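Local coordinates for protein type III pantothenate kinase (PDB 2NRH) that probably catalyses the ATP-dependent phosphorylation of pantothenate, the first step of coenzyme A biosynthesis, as a homodimeric kinase of the actin-like ATPase superfamily, at residues Ile58-Phe66 / Gly198-Leu209; Arg77-Val88 / Thr97-Ile105. The protein carries 2 engineered substitutions. All blocks are in the same frame, centred on the assembly; numbering follows the deposited sequence.

From the N terminus, the chain first builds the five-stranded sheet that ends at edge strand 57-59, and the turn after this strand supplies the first half of interaction 1. Helix 75-81 follows and leads through a turn into strand 87-92, which pairs with strand 95-102 in a hairpin; interaction 2 closes this short loop within the second sheet and docks helix 75-81 on strand 95-102. Only when helix 194-204 returns to residues 58-66 is the much longer loop of interaction 1 closed, with interaction 2 nested inside it. The two contacts meet at Tyr82, whose ring packs against Phe64 and Ile202 and whose carbonyl oxygen accepts a probable hydrogen bond from Lys201 NZ.

Interaction 1 of 2, residues Ile58-Phe66 / Gly198-Leu209; sequences INLEPYFLF and GMKKIIKENPNL
Phe64 lays one face of its ring over Ile202, whose CG1 stands 3.5 Å from the ring centroid and only 11° off the normal, a well-centred CH-pi contact. Because Ile202 CG1 is anti to its own carbonyl carbon (chi1 -82°), the CG2 branch is left to serve the neighbouring residues: it lies 3.7 Å from Tyr63 CB and also touches Leu60 CD1. The two branches thus divide the work, CG1 meeting Phe64 and CG2 meeting Tyr63 and Leu60.

Leu60 points its CD1 methyl at the helix, where it meets Met199 CB at 3.8 Å and the end of Ile203. Its other methyl, CD2, reaches Leu209 CD1 at 3.8 Å. Beyond the helix the chain folds back in a type I turn, Asn206 to Leu209, which brings Leu209 CD2 within 3.5 Å of Tyr63 OH, while Leu209 CD1 lies over one face of the tyrosine ring. Asn206 approaches the same ring obliquely, its amide plane inclined 70° to it, with OD1 3.3 Å from Tyr63 CD1.

Phe39 of the adjacent strand adds to the apolar surface around Leu60 and Leu209. The contact borders the predicted sites, with Phe64 next to Ile75, a predicted substrate-binding residue, and Met199 next to Asp7, predicted to bind ATP. Contacts between the segments are almost entirely apolar, so shape and burial of hydrocarbon, rather than directed polar bonds, hold the C-terminal helix against the end of the first sheet.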
loop_
_atom_site.group_PDB
_atom_site.type_symbol
_atom_site.label_atom_id
_atom_site.label_comp_id
_atom_site.label_asym_id
_atom_site.label_seq_id
_atom_site.Cartn_x
_atom_site.Cartn_y
_atom_site.Cartn_z
ATOM N N ILE B 58 14.487 10.931 30.327
ATOM C CA ILE B 58 15.592 10.000 30.389
ATOM C C ILE B 58 15.503 8.940 29.275
ATOM O O ILE B 58 14.608 8.087 29.269
ATOM C CB ILE B 58 15.651 9.368 31.787
ATOM C CG1 ILE B 58 16.150 10.444 32.754
ATOM C CG2 ILE B 58 16.537 8.091 31.776
ATOM C CD1 ILE B 58 15.747 10.227 34.110
ATOM N N ASN B 59 16.435 9.035 28.335
ATOM C CA ASN B 59 16.377 8.337 27.053
ATOM C C ASN B 59 16.784 6.879 27.247
ATOM O O ASN B 59 17.863 6.584 27.794
ATOM C CB ASN B 59 17.263 9.069 26.042
ATOM C CG ASN B 59 17.095 8.571 24.612
ATOM O OD1 ASN B 59 16.325 7.671 24.307
ATOM N ND2 ASN B 59 17.876 9.142 23.732
ATOM N N LEU B 60 15.887 5.970 26.875
ATOM C CA LEU B 60 16.178 4.573 27.036
ATOM C C LEU B 60 16.908 3.991 25.841
ATOM O O LEU B 60 17.411 2.847 25.905
ATOM C CB LEU B 60 14.907 3.767 27.288
ATOM C CG LEU B 60 14.151 3.789 28.617
ATOM C CD1 LEU B 60 13.233 2.563 28.646
ATOM C CD2 LEU B 60 15.029 3.856 29.892
ATOM N N GLU B 61 16.906 4.734 24.728
ATOM C CA GLU B 61 17.474 4.192 23.484
ATOM C C GLU B 61 18.875 3.578 23.636
ATOM O O GLU B 61 19.110 2.498 23.109
ATOM C CB GLU B 61 17.477 5.231 22.364
ATOM C CG GLU B 61 18.167 4.801 21.082
ATOM C CD GLU B 61 17.671 5.644 19.883
ATOM O OE1 GLU B 61 16.941 6.621 20.141
ATOM O OE2 GLU B 61 18.031 5.363 18.711
ATOM N N PRO B 62 19.809 4.276 24.343
ATOM C CA PRO B 62 21.187 3.738 24.488
ATOM C C PRO B 62 21.282 2.390 25.186
ATOM O O PRO B 62 22.291 1.714 25.019
ATOM C CB PRO B 62 21.924 4.828 25.312
ATOM C CG PRO B 62 21.080 6.137 25.038
ATOM C CD PRO B 62 19.664 5.601 25.000
ATOM N N TYR B 63 20.258 1.993 25.936
ATOM C CA TYR B 63 20.270 0.734 26.689
ATOM C C TYR B 63 19.822 -0.483 25.883
ATOM O O TYR B 63 20.033 -1.639 26.299
ATOM C CB TYR B 63 19.444 0.875 27.969
ATOM C CG TYR B 63 19.998 1.938 28.883
ATOM C CD1 TYR B 63 20.983 1.620 29.819
ATOM C CD2 TYR B 63 19.578 3.281 28.790
ATOM C CE1 TYR B 63 21.509 2.570 30.653
ATOM C CE2 TYR B 63 20.115 4.254 29.616
ATOM C CZ TYR B 63 21.080 3.878 30.556
ATOM O OH TYR B 63 21.658 4.810 31.411
ATOM N N PHE B 64 19.217 -0.226 24.720
ATOM C CA PHE B 64 18.682 -1.306 23.893
ATOM C C PHE B 64 19.793 -2.026 23.160
ATOM O O PHE B 64 20.363 -1.470 22.233
ATOM C CB PHE B 64 17.642 -0.759 22.888
ATOM C CG PHE B 64 16.228 -0.692 23.446
ATOM C CD1 PHE B 64 15.394 -1.805 23.405
ATOM C CD2 PHE B 64 15.763 0.464 24.022
ATOM C CE1 PHE B 64 14.139 -1.750 23.931
ATOM C CE2 PHE B 64 14.504 0.529 24.576
ATOM C CZ PHE B 64 13.684 -0.569 24.521
ATOM N N LEU B 65 20.102 -3.264 23.543
ATOM C CA LEU B 65 21.010 -4.084 22.722
ATOM C C LEU B 65 20.244 -5.157 21.903
ATOM O O LEU B 65 19.595 -6.086 22.425
ATOM C CB LEU B 65 22.204 -4.637 23.546
ATOM C CG LEU B 65 22.894 -3.658 24.553
ATOM C CD1 LEU B 65 24.122 -4.240 25.120
ATOM C CD2 LEU B 65 23.197 -2.209 24.008
ATOM N N PHE B 66 20.329 -5.030 20.592
ATOM C CA PHE B 66 19.426 -5.717 19.730
ATOM C C PHE B 66 20.193 -6.105 18.499
ATOM O O PHE B 66 20.764 -5.270 17.860
ATOM C CB PHE B 66 18.256 -4.754 19.422
ATOM C CG PHE B 66 17.226 -5.313 18.510
ATOM C CD1 PHE B 66 16.348 -6.282 18.950
ATOM C CD2 PHE B 66 17.112 -4.830 17.213
ATOM C CE1 PHE B 66 15.394 -6.793 18.114
ATOM C CE2 PHE B 66 16.154 -5.303 16.398
ATOM C CZ PHE B 66 15.299 -6.316 16.830
ATOM N N GLY B 198 8.914 -3.789 25.946
ATOM C CA GLY B 198 10.334 -3.590 25.638
ATOM C C GLY B 198 10.988 -2.568 26.545
ATOM O O GLY B 198 12.058 -2.831 27.137
ATOM N N MET B 199 10.354 -1.399 26.679
ATOM C CA MET B 199 10.816 -0.376 27.642
ATOM C C MET B 199 10.848 -0.877 29.110
ATOM O O MET B 199 11.781 -0.590 29.853
ATOM C CB MET B 199 9.985 0.890 27.522
ATOM C CG MET B 199 9.938 1.519 26.098
ATOM S SD MET B 199 8.812 2.948 26.035
ATOM C CE MET B 199 9.781 4.029 26.925
ATOM N N LYS B 200 9.817 -1.615 29.521
ATOM C CA LYS B 200 9.760 -2.203 30.852
ATOM C C LYS B 200 10.974 -3.109 31.046
ATOM O O LYS B 200 11.651 -3.031 32.071
ATOM C CB LYS B 200 8.464 -3.032 31.025
ATOM C CG LYS B 200 7.687 -2.679 32.286
ATOM C CD LYS B 200 6.238 -2.320 31.960
ATOM C CE LYS B 200 5.560 -1.510 33.101
ATOM N NZ LYS B 200 4.040 -1.687 33.146
ATOM N N LYS B 201 11.242 -3.952 30.045
ATOM C CA LYS B 201 12.378 -4.873 30.062
ATOM C C LYS B 201 13.683 -4.153 30.184
ATOM O O LYS B 201 14.565 -4.624 30.906
ATOM C CB LYS B 201 12.394 -5.792 28.845
ATOM C CG LYS B 201 13.594 -6.765 28.793
ATOM C CD LYS B 201 13.467 -7.844 27.687
ATOM C CE LYS B 201 14.900 -8.268 27.117
ATOM N NZ LYS B 201 14.943 -9.350 26.026
ATOM N N ILE B 202 13.837 -3.019 29.505
ATOM C CA ILE B 202 15.107 -2.277 29.633
ATOM C C ILE B 202 15.395 -1.853 31.071
ATOM O O ILE B 202 16.557 -1.849 31.509
ATOM C CB ILE B 202 15.185 -1.041 28.703
ATOM C CG1 ILE B 202 15.601 -1.470 27.291
ATOM C CG2 ILE B 202 16.102 0.087 29.298
ATOM C CD1 ILE B 202 16.577 -2.573 27.213
ATOM N N ILE B 203 14.328 -1.500 31.782
ATOM C CA ILE B 203 14.419 -0.963 33.124
ATOM C C ILE B 203 14.693 -2.074 34.112
ATOM O O ILE B 203 15.428 -1.872 35.071
ATOM C CB ILE B 203 13.167 -0.168 33.486
ATOM C CG1 ILE B 203 13.177 1.151 32.723
ATOM C CG2 ILE B 203 13.154 0.216 34.949
ATOM C CD1 ILE B 203 11.841 1.616 32.240
ATOM N N LYS B 204 14.144 -3.260 33.858
ATOM C CA LYS B 204 14.366 -4.394 34.735
ATOM C C LYS B 204 15.771 -4.947 34.555
ATOM O O LYS B 204 16.209 -5.778 35.351
ATOM C CB LYS B 204 13.300 -5.493 34.545
ATOM C CG LYS B 204 13.473 -6.369 33.288
ATOM C CD LYS B 204 12.860 -7.803 33.408
ATOM C CE LYS B 204 13.969 -8.848 33.735
ATOM N NZ LYS B 204 14.753 -9.280 32.497
ATOM N N GLU B 205 16.464 -4.463 33.524
ATOM C CA GLU B 205 17.815 -4.928 33.132
ATOM C C GLU B 205 18.918 -3.947 33.526
ATOM O O GLU B 205 20.103 -4.255 33.438
ATOM C CB GLU B 205 17.911 -5.150 31.618
ATOM C CG GLU B 205 17.039 -6.244 31.086
ATOM C CD GLU B 205 17.268 -6.574 29.590
ATOM O OE1 GLU B 205 17.908 -5.794 28.809
ATOM O OE2 GLU B 205 16.784 -7.652 29.193
ATOM N N ASN B 206 18.506 -2.735 33.873
ATOM C CA ASN B 206 19.397 -1.685 34.321
ATOM C C ASN B 206 18.622 -1.030 35.467
ATOM O O ASN B 206 18.044 0.026 35.285
ATOM C CB ASN B 206 19.685 -0.652 33.214
ATOM C CG ASN B 206 20.046 -1.279 31.855
ATOM O OD1 ASN B 206 21.205 -1.263 31.445
ATOM N ND2 ASN B 206 19.042 -1.786 31.132
ATOM N N PRO B 207 18.556 -1.687 36.637
ATOM C CA PRO B 207 17.769 -1.115 37.748
ATOM C C PRO B 207 18.343 0.186 38.348
ATOM O O PRO B 207 17.577 0.947 38.979
ATOM C CB PRO B 207 17.738 -2.243 38.787
ATOM C CG PRO B 207 18.203 -3.500 38.015
ATOM C CD PRO B 207 19.154 -2.986 37.002
ATOM N N ASN B 208 19.648 0.431 38.126
ATOM C CA ASN B 208 20.310 1.697 38.497
ATOM C C ASN B 208 19.599 2.933 37.873
ATOM O O ASN B 208 19.714 4.066 38.378
ATOM C CB ASN B 208 21.816 1.695 38.118
ATOM C CG ASN B 208 22.605 0.411 38.612
ATOM O OD1 ASN B 208 23.464 -0.128 37.888
ATOM N ND2 ASN B 208 22.319 -0.050 39.835
ATOM N N LEU B 209 18.884 2.711 36.758
ATOM C CA LEU B 209 17.868 3.656 36.296
ATOM C C LEU B 209 16.764 3.733 37.364
ATOM O O LEU B 209 16.227 4.805 37.635
ATOM C CB LEU B 209 17.261 3.217 34.963
ATOM C CG LEU B 209 18.104 3.042 33.689
ATOM C CD1 LEU B 209 17.265 2.433 32.578
ATOM C CD2 LEU B 209 18.703 4.363 33.260
#

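Interaction 2 of 2, residues Arg77-Val88 / Thr97-Ile105; sequences RIAACYTIEDGV and TIDIISNSI
Gly87 and Ile101 face each other as a hydrogen-bonded pair of the antiparallel beta hairpin formed by strands 87-92 and 95-102. Gly87 N donates to Ile101 O at 2.9 Å from above the carbonyl plane, whereas Ile101 N returns a bond to Gly87 O at 2.8 Å nearly along the C=O axis, so both peptide donors and both acceptors of the pair are satisfied. Val88 and Ile100, the adjoining non-hydrogen-bonded pair, lie side by side on one face of the sheet, where Ile100 also packs on Phe142 of the second subunit.

Where the strands run out, the type I' turn from Ser102 to Ile105 offers its amides to the chain before Gly87. Ser104 N gives a straight bond to Glu85 O, in the carbonyl plane and on a lone pair. Asn103 N instead meets Asp86 OD1 at 2.8 Å, from above the carboxylate plane.

On the face opposite Val88, Ile101 extends CD1 to Cys81 CB (3.6 Å), and Cys81 SG rests against Asp99 CB, seating helix 75-81 on strand 95-102.

Arg77, a predicted substrate-binding residue, reaches from the helix to the same strand. Its chain bends at chi3 (63°), bringing the guanidinium side-on to the carboxylate of Asp99 in a two-pronged salt bridge. Asp99 OD1 has a second donor in His106 NE2, and Arg77 NH1 is bound by the hydroxyl of Tyr70, also predicted to contact substrate; this network probably orients the arginine. Thr97 CB covers one guanidinium face. Arg77 NE reaches the syn lone pair of Asp99 OD2 at 2.9 Å, while NH2 meets OD1 at 2.8 Å, tilted 27° from the guanidinium plane.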
loop_
_atom_site.group_PDB
_atom_site.type_symbol
_atom_site.label_atom_id
_atom_site.label_comp_id
_atom_site.label_asym_id
_atom_site.label_seq_id
_atom_site.Cartn_x
_atom_site.Cartn_y
_atom_site.Cartn_z
ATOM N N ARG B 77 10.483 0.238 16.563
ATOM C CA ARG B 77 10.494 -1.163 16.104
ATOM C C ARG B 77 11.398 -2.031 16.995
ATOM O O ARG B 77 11.027 -3.143 17.343
ATOM C CB ARG B 77 10.934 -1.208 14.647
ATOM C CG ARG B 77 9.930 -0.467 13.779
ATOM C CD ARG B 77 10.390 -0.258 12.333
ATOM N NE ARG B 77 10.590 -1.471 11.569
ATOM C CZ ARG B 77 11.186 -1.520 10.381
ATOM N NH1 ARG B 77 11.571 -0.417 9.762
ATOM N NH2 ARG B 77 11.324 -2.673 9.761
ATOM N N ILE B 78 12.573 -1.526 17.362
ATOM C CA ILE B 78 13.431 -2.242 18.274
ATOM C C ILE B 78 12.675 -2.597 19.580
ATOM O O ILE B 78 12.618 -3.762 19.964
ATOM C CB ILE B 78 14.768 -1.472 18.557
ATOM C CG1 ILE B 78 15.669 -1.540 17.336
ATOM C CG2 ILE B 78 15.493 -2.073 19.786
ATOM C CD1 ILE B 78 16.848 -0.595 17.314
ATOM N N ALA B 79 12.086 -1.584 20.227
ATOM C CA ALA B 79 11.386 -1.762 21.471
ATOM C C ALA B 79 10.215 -2.741 21.370
ATOM O O ALA B 79 9.890 -3.422 22.352
ATOM C CB ALA B 79 10.896 -0.388 22.002
ATOM N N ALA B 80 9.545 -2.796 20.222
ATOM C CA ALA B 80 8.421 -3.756 20.049
ATOM C C ALA B 80 8.894 -5.170 19.788
ATOM O O ALA B 80 8.153 -6.122 20.084
ATOM C CB ALA B 80 7.479 -3.342 18.940
ATOM N N CYS B 81 10.073 -5.305 19.183
ATOM C CA CYS B 81 10.683 -6.628 18.980
ATOM C C CYS B 81 11.369 -7.169 20.231
ATOM O O CYS B 81 11.713 -8.342 20.307
ATOM C CB CYS B 81 11.700 -6.605 17.836
ATOM S SG CYS B 81 10.899 -6.423 16.249
ATOM N N TYR B 82 11.614 -6.290 21.175
ATOM C CA TYR B 82 12.582 -6.561 22.197
ATOM C C TYR B 82 12.188 -7.714 23.149
ATOM O O TYR B 82 13.082 -8.421 23.627
ATOM C CB TYR B 82 12.817 -5.307 23.027
ATOM C CG TYR B 82 14.152 -5.295 23.731
ATOM C CD1 TYR B 82 15.331 -5.522 23.020
ATOM C CD2 TYR B 82 14.245 -5.057 25.096
ATOM C CE1 TYR B 82 16.546 -5.506 23.628
ATOM C CE2 TYR B 82 15.495 -5.029 25.718
ATOM C CZ TYR B 82 16.625 -5.248 24.960
ATOM O OH TYR B 82 17.867 -5.193 25.523
ATOM N N THR B 83 10.895 -7.871 23.489
ATOM C CA THR B 83 10.516 -8.946 24.447
ATOM C C THR B 83 10.236 -10.275 23.704
ATOM O O THR B 83 9.775 -11.250 24.289
ATOM C CB THR B 83 9.316 -8.580 25.284
ATOM O OG1 THR B 83 8.230 -8.266 24.413
ATOM C CG2 THR B 83 9.613 -7.416 26.136
ATOM N N ILE B 84 10.534 -10.287 22.410
ATOM C CA ILE B 84 10.245 -11.432 21.533
ATOM C C ILE B 84 11.526 -12.159 21.120
ATOM O O ILE B 84 12.489 -11.543 20.692
ATOM C CB ILE B 84 9.298 -10.976 20.335
ATOM C CG1 ILE B 84 7.885 -10.757 20.919
ATOM C CG2 ILE B 84 9.218 -12.002 19.197
ATOM C CD1 ILE B 84 7.267 -9.503 20.555
ATOM N N GLU B 85 11.517 -13.477 21.305
ATOM C CA GLU B 85 12.647 -14.366 21.014
ATOM C C GLU B 85 12.550 -14.892 19.614
ATOM O O GLU B 85 13.545 -15.043 18.945
ATOM C CB GLU B 85 12.670 -15.550 22.006
ATOM C CG GLU B 85 13.306 -15.224 23.446
ATOM C CD GLU B 85 12.791 -16.153 24.622
ATOM O OE1 GLU B 85 12.244 -17.292 24.404
ATOM O OE2 GLU B 85 12.917 -15.706 25.786
ATOM N N ASP B 86 11.340 -15.225 19.199
ATOM C CA ASP B 86 11.056 -15.783 17.882
ATOM C C ASP B 86 9.683 -15.295 17.557
ATOM O O ASP B 86 8.813 -15.328 18.445
ATOM C CB ASP B 86 10.983 -17.310 17.908
ATOM C CG ASP B 86 12.279 -17.928 18.320
ATOM O OD1 ASP B 86 13.162 -18.034 17.435
ATOM O OD2 ASP B 86 12.414 -18.260 19.535
ATOM N N GLY B 87 9.497 -14.850 16.313
ATOM C CA GLY B 87 8.211 -14.371 15.866
ATOM C C GLY B 87 8.224 -13.234 14.845
ATOM O O GLY B 87 9.280 -12.690 14.472
ATOM N N VAL B 88 7.030 -12.894 14.376
ATOM C CA VAL B 88 6.891 -11.808 13.447
ATOM C C VAL B 88 6.161 -10.743 14.212
ATOM O O VAL B 88 5.125 -11.018 14.793
ATOM C CB VAL B 88 6.178 -12.205 12.157
ATOM C CG1 VAL B 88 5.852 -10.941 11.313
ATOM C CG2 VAL B 88 7.062 -13.140 11.381
ATOM N N THR B 97 4.783 -1.666 10.002
ATOM C CA THR B 97 6.124 -2.280 9.923
ATOM C C THR B 97 6.036 -3.739 10.339
ATOM O O THR B 97 5.330 -4.074 11.274
ATOM C CB THR B 97 7.123 -1.533 10.785
ATOM O OG1 THR B 97 6.681 -1.591 12.153
ATOM C CG2 THR B 97 7.182 -0.087 10.305
ATOM N N ILE B 98 6.679 -4.604 9.561
ATOM C CA ILE B 98 6.699 -6.055 9.812
ATOM C C ILE B 98 8.145 -6.471 10.044
ATOM O O ILE B 98 8.986 -6.339 9.183
ATOM C CB ILE B 98 6.067 -6.844 8.626
ATOM C CG1 ILE B 98 4.625 -6.442 8.370
ATOM C CG2 ILE B 98 6.007 -8.339 8.933
ATOM C CD1 ILE B 98 4.407 -5.473 7.262
ATOM N N ASP B 99 8.457 -6.935 11.228
ATOM C CA ASP B 99 9.842 -7.347 11.555
ATOM C C ASP B 99 9.936 -8.828 11.943
ATOM O O ASP B 99 9.064 -9.392 12.623
ATOM C CB ASP B 99 10.405 -6.464 12.663
ATOM C CG ASP B 99 10.729 -5.034 12.177
ATOM O OD1 ASP B 99 11.712 -4.899 11.395
ATOM O OD2 ASP B 99 10.000 -4.071 12.587
ATOM N N ILE B 100 11.023 -9.454 11.539
ATOM C CA ILE B 100 11.164 -10.891 11.744
ATOM C C ILE B 100 12.261 -11.245 12.728
ATOM O O ILE B 100 13.423 -10.920 12.506
ATOM C CB ILE B 100 11.321 -11.652 10.393
ATOM C CG1 ILE B 100 10.076 -11.403 9.483
ATOM C CG2 ILE B 100 11.470 -13.170 10.656
ATOM C CD1 ILE B 100 9.995 -10.042 8.828
ATOM N N ILE B 101 11.863 -11.893 13.832
ATOM C CA ILE B 101 12.784 -12.329 14.874
ATOM C C ILE B 101 12.927 -13.871 14.908
ATOM O O ILE B 101 11.951 -14.657 14.799
ATOM C CB ILE B 101 12.370 -11.785 16.270
ATOM C CG1 ILE B 101 11.945 -10.284 16.191
ATOM C CG2 ILE B 101 13.479 -12.015 17.334
ATOM C CD1 ILE B 101 13.060 -9.269 15.837
ATOM N N SER B 102 14.178 -14.296 15.023
ATOM C CA SER B 102 14.483 -15.703 15.110
ATOM C C SER B 102 15.628 -15.803 16.045
ATOM O O SER B 102 16.708 -15.329 15.755
ATOM C CB SER B 102 14.865 -16.296 13.776
ATOM O OG SER B 102 15.214 -17.661 13.965
ATOM N N ASN B 103 15.355 -16.353 17.221
ATOM C CA ASN B 103 16.416 -16.622 18.119
ATOM C C ASN B 103 17.054 -15.354 18.669
ATOM O O ASN B 103 18.287 -15.280 18.862
ATOM C CB ASN B 103 17.450 -17.520 17.439
ATOM C CG ASN B 103 17.876 -18.640 18.322
ATOM O OD1 ASN B 103 18.941 -18.583 18.934
ATOM N ND2 ASN B 103 17.009 -19.623 18.477
ATOM N N SER B 104 16.184 -14.384 18.965
ATOM C CA SER B 104 16.604 -13.101 19.407
ATOM C C SER B 104 17.488 -12.409 18.360
ATOM O O SER B 104 18.294 -11.539 18.732
ATOM C CB SER B 104 17.398 -13.210 20.759
ATOM O OG SER B 104 16.597 -13.602 21.874
ATOM N N ILE B 105 17.390 -12.794 17.088
ATOM C CA ILE B 105 18.079 -12.058 15.997
ATOM C C ILE B 105 17.090 -11.453 15.016
ATOM O O ILE B 105 16.103 -12.081 14.648
ATOM C CB ILE B 105 19.115 -12.942 15.259
ATOM C CG1 ILE B 105 20.221 -13.361 16.253
ATOM C CG2 ILE B 105 19.831 -12.162 14.116
ATOM C CD1 ILE B 105 21.007 -14.553 15.834
#